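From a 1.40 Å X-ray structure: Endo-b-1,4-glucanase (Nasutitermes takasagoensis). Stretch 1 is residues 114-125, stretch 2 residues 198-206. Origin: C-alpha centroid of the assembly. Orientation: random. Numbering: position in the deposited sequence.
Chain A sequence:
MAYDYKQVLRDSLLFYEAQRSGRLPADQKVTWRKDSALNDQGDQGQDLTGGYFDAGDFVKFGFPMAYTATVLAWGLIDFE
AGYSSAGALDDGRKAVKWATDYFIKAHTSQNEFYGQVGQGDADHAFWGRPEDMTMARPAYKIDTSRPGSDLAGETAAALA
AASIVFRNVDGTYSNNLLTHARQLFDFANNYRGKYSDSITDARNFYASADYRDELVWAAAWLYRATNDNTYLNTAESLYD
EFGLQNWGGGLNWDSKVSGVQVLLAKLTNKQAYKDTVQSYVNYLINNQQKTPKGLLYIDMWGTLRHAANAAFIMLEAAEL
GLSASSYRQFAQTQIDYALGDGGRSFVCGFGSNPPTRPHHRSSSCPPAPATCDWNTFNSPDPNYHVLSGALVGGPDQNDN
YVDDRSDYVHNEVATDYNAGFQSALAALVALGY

Stretch 1, residues 114-125: YGQVGQGDADHA
Stretch 2 (198-206) SITDARNFY

A single carboxylate, that of Asp-201, organizes most of the polar chemistry between these two stretches, and it does so at the point where a strand gives way to a helix. Asp-201 OD1 accepts two hydrogen bonds from the first stretch: from Gly-120 N at 2.9 Å, nearly straight at 173°, and from Gln-116 NE2, also at 2.9 Å, at 150°. Its OD2 accepts from two waters. Water 1, 2.7 Å from Asp-201 OD2, accepts in turn from Gln-119 NE2 at 3.1 Å; water 2, 2.6 Å from Asp-201 OD2, accepts from Asp-121 N at 2.9 Å. An aspartate in the t rotamer (phi/psi -62/-32; chi1 -168°, chi2 -119°), its CA-to-CB bond directed toward the other stretch, thus serves the first turn of the helix, where backbone NH groups lack acceptors from a preceding turn.

Residues 114-117 run as strand, Gly-118 turns the chain, and the helix starts at Gly-120 (phi/psi -50/-53). Gly-118, at 103/141, occupies a region that by itself calls for glycine, since a CB would jam against the preceding carbonyl. Gln-119 (-99/140; chi1 -178°, chi2 -152°, chi3 49°) is the N-cap: its OE1 accepts from Ala-122 N at 3.0 Å. Gln-116 is extended (chi1 -163°, chi2 175°, chi3 -49°), and its amide suits a place needing two donated bonds: besides reaching Asp-201, NE2 binds Gly-118 O at 2.9 Å (175°), bracing the turn.

In the second stretch Thr-200 to Ala-202 form a 3-10 segment, with Ala-202 N bonded to Ile-199 O at 3.1 Å. The nearest CA atoms pair Gly-115 with Ile-199 (7.5 Å) and Gly-120 with Asp-201 (6.9 Å), and between these pairs both stretches advance in the same general sense. Ile-199 (chi1 -62°, chi2 180°) brings its CD1 to 3.7 Å from Gly-115 CA; a CB on that glycine would lie 2.7 Å from Ile-199 CD1, a clash. Gly-120 is more tightly constrained still: its CA is 3.8 Å from Phe-205 CZ, and an ideal CB would fall 2.3 Å from Phe-205 CE2.

Phe-205 (-129/-48; chi1 -61°, chi2 -72°) extends the contact along the helix. His-124 (chi1 -62°, chi2 174°), one turn beyond Gly-120, directs its edge toward the phenyl face in an offset edge-to-face pair, centroids 5.4 Å apart and planes at 89°, with His-124 CE1 3.7 Å from Phe-205 CE1. Asp-121 (chi1 -68°) places OD1 at the phenyl edge, 4.3 Å from Phe-205 CZ, where the ring's hydrogens carry partial positive charge.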

# COMPACT_ATOMS: atom_id res chain seq x y z
N TYR A 114 6.89 -16.70 -3.22
CA TYR A 114 6.85 -16.08 -4.53
C TYR A 114 6.60 -14.59 -4.37
O TYR A 114 5.61 -14.17 -3.77
CB TYR A 114 5.78 -16.73 -5.41
CG TYR A 114 6.27 -18.02 -6.03
CD1 TYR A 114 6.28 -19.21 -5.30
CD2 TYR A 114 6.81 -18.03 -7.32
CE1 TYR A 114 6.81 -20.38 -5.85
CE2 TYR A 114 7.35 -19.18 -7.87
CZ TYR A 114 7.35 -20.36 -7.13
OH TYR A 114 7.90 -21.49 -7.67
N GLY A 115 7.53 -13.80 -4.90
CA GLY A 115 7.43 -12.36 -4.79
C GLY A 115 7.00 -11.61 -6.03
O GLY A 115 6.91 -10.38 -6.01
N GLN A 116 6.74 -12.33 -7.12
CA GLN A 116 6.33 -11.66 -8.34
C GLN A 116 5.70 -12.60 -9.34
O GLN A 116 6.11 -13.75 -9.47
CB GLN A 116 7.53 -10.97 -8.99
CG GLN A 116 7.17 -9.91 -10.03
CD GLN A 116 8.39 -9.17 -10.56
OE1 GLN A 116 9.23 -8.72 -9.78
NE2 GLN A 116 8.49 -9.05 -11.88
N VAL A 117 4.67 -12.11 -10.03
CA VAL A 117 4.04 -12.85 -11.11
C VAL A 117 3.92 -11.82 -12.23
O VAL A 117 3.32 -10.75 -12.05
CB VAL A 117 2.64 -13.39 -10.77
CG1 VAL A 117 2.07 -14.12 -11.99
CG2 VAL A 117 2.73 -14.35 -9.59
N GLY A 118 4.52 -12.15 -13.37
CA GLY A 118 4.54 -11.25 -14.50
C GLY A 118 5.93 -10.62 -14.57
O GLY A 118 6.52 -10.33 -13.53
N GLN A 119 6.45 -10.45 -15.78
CA GLN A 119 7.76 -9.83 -15.95
C GLN A 119 7.52 -8.38 -16.32
O GLN A 119 6.63 -8.08 -17.11
CB GLN A 119 8.56 -10.51 -17.06
CG GLN A 119 9.94 -9.89 -17.22
CD GLN A 119 10.50 -10.00 -18.62
OE1 GLN A 119 9.82 -9.66 -19.60
NE2 GLN A 119 11.75 -10.44 -18.74
N GLY A 120 8.32 -7.48 -15.77
CA GLY A 120 8.14 -6.07 -16.07
C GLY A 120 8.05 -5.73 -17.55
O GLY A 120 7.10 -5.07 -17.99
N ASP A 121 9.02 -6.17 -18.34
CA ASP A 121 9.01 -5.84 -19.76
C ASP A 121 7.87 -6.45 -20.56
O ASP A 121 7.20 -5.74 -21.32
CB ASP A 121 10.34 -6.21 -20.41
CG ASP A 121 11.48 -5.33 -19.93
OD1 ASP A 121 11.21 -4.34 -19.23
OD2 ASP A 121 12.65 -5.64 -20.26
N ALA A 122 7.64 -7.75 -20.41
CA ALA A 122 6.57 -8.41 -21.16
C ALA A 122 5.22 -7.82 -20.79
O ALA A 122 4.36 -7.62 -21.66
CB ALA A 122 6.58 -9.90 -20.88
N ASP A 123 5.03 -7.52 -19.51
CA ASP A 123 3.77 -6.96 -19.06
C ASP A 123 3.57 -5.53 -19.57
O ASP A 123 2.53 -5.21 -20.15
CB ASP A 123 3.72 -6.94 -17.53
CG ASP A 123 2.36 -6.56 -17.00
OD1 ASP A 123 1.49 -7.46 -16.90
OD2 ASP A 123 2.14 -5.38 -16.69
N HIS A 124 4.57 -4.69 -19.38
CA HIS A 124 4.47 -3.29 -19.79
C HIS A 124 4.43 -3.04 -21.29
O HIS A 124 4.01 -1.97 -21.73
CB HIS A 124 5.59 -2.50 -19.12
CG HIS A 124 5.51 -2.51 -17.62
ND1 HIS A 124 6.48 -1.96 -16.82
CD2 HIS A 124 4.57 -3.02 -16.79
CE1 HIS A 124 6.15 -2.13 -15.55
NE2 HIS A 124 4.99 -2.77 -15.50
N ALA A 125 4.85 -4.02 -22.08
CA ALA A 125 4.84 -3.88 -23.53
C ALA A 125 3.42 -4.01 -24.07
O ALA A 125 3.15 -3.73 -25.24
CB ALA A 125 5.74 -4.94 -24.16
N SER A 198 17.67 -11.21 -5.48
CA SER A 198 17.23 -12.57 -5.79
C SER A 198 16.25 -12.51 -6.96
O SER A 198 16.44 -13.17 -7.98
CB SER A 198 16.56 -13.19 -4.56
OG SER A 198 17.50 -13.32 -3.50
N ILE A 199 15.19 -11.72 -6.81
CA ILE A 199 14.21 -11.54 -7.88
C ILE A 199 14.75 -10.30 -8.58
O ILE A 199 14.31 -9.17 -8.33
CB ILE A 199 12.80 -11.28 -7.31
CG1 ILE A 199 12.34 -12.51 -6.51
CG2 ILE A 199 11.82 -11.00 -8.44
CD1 ILE A 199 10.96 -12.38 -5.89
N THR A 200 15.73 -10.51 -9.45
CA THR A 200 16.38 -9.41 -10.14
C THR A 200 15.50 -8.56 -11.04
O THR A 200 15.83 -7.40 -11.30
CB THR A 200 17.60 -9.90 -10.95
OG1 THR A 200 17.19 -10.87 -11.92
CG2 THR A 200 18.64 -10.52 -10.02
N ASP A 201 14.39 -9.10 -11.53
CA ASP A 201 13.53 -8.30 -12.39
C ASP A 201 13.01 -7.09 -11.61
O ASP A 201 12.81 -6.02 -12.17
CB ASP A 201 12.35 -9.12 -12.90
CG ASP A 201 11.59 -8.41 -14.01
OD1 ASP A 201 10.39 -8.13 -13.84
OD2 ASP A 201 12.22 -8.13 -15.05
N ALA A 202 12.81 -7.27 -10.31
CA ALA A 202 12.29 -6.21 -9.45
C ALA A 202 13.26 -5.08 -9.16
O ALA A 202 12.86 -4.01 -8.71
CB ALA A 202 11.79 -6.81 -8.14
N ARG A 203 14.54 -5.31 -9.41
CA ARG A 203 15.57 -4.31 -9.13
C ARG A 203 15.34 -2.96 -9.82
O ARG A 203 15.75 -1.92 -9.31
CB ARG A 203 16.94 -4.87 -9.51
CG ARG A 203 18.11 -4.01 -9.07
CD ARG A 203 19.31 -4.89 -8.74
NE ARG A 203 19.63 -5.80 -9.84
CZ ARG A 203 20.42 -6.87 -9.72
NH1 ARG A 203 20.97 -7.16 -8.55
NH2 ARG A 203 20.65 -7.64 -10.78
N ASN A 204 14.66 -2.98 -10.96
CA ASN A 204 14.41 -1.74 -11.68
C ASN A 204 12.99 -1.20 -11.56
O ASN A 204 12.61 -0.28 -12.28
CB ASN A 204 14.78 -1.93 -13.15
CG ASN A 204 16.23 -2.29 -13.33
OD1 ASN A 204 17.12 -1.50 -12.99
ND2 ASN A 204 16.49 -3.48 -13.86
N PHE A 205 12.23 -1.77 -10.63
CA PHE A 205 10.85 -1.35 -10.42
C PHE A 205 10.58 -1.06 -8.95
O PHE A 205 10.01 -0.02 -8.60
CB PHE A 205 9.89 -2.43 -10.94
CG PHE A 205 10.05 -2.70 -12.41
CD1 PHE A 205 9.61 -1.77 -13.36
CD2 PHE A 205 10.68 -3.86 -12.86
CE1 PHE A 205 9.80 -1.99 -14.72
CE2 PHE A 205 10.87 -4.09 -14.22
CZ PHE A 205 10.44 -3.16 -15.15
N TYR A 206 10.99 -1.98 -8.08
CA TYR A 206 10.81 -1.84 -6.64
C TYR A 206 12.06 -2.37 -5.94
O TYR A 206 12.02 -3.35 -5.20
CB TYR A 206 9.56 -2.60 -6.18
CG TYR A 206 8.29 -1.88 -6.53
CD1 TYR A 206 7.86 -0.78 -5.79
CD2 TYR A 206 7.53 -2.25 -7.64
CE1 TYR A 206 6.71 -0.07 -6.14
CE2 TYR A 206 6.39 -1.56 -8.01
CZ TYR A 206 5.98 -0.47 -7.25
OH TYR A 206 4.83 0.21 -7.60
O HOH W 1 13.65 -10.05 -16.29
O HOH W 2 11.58 -6.88 -17.26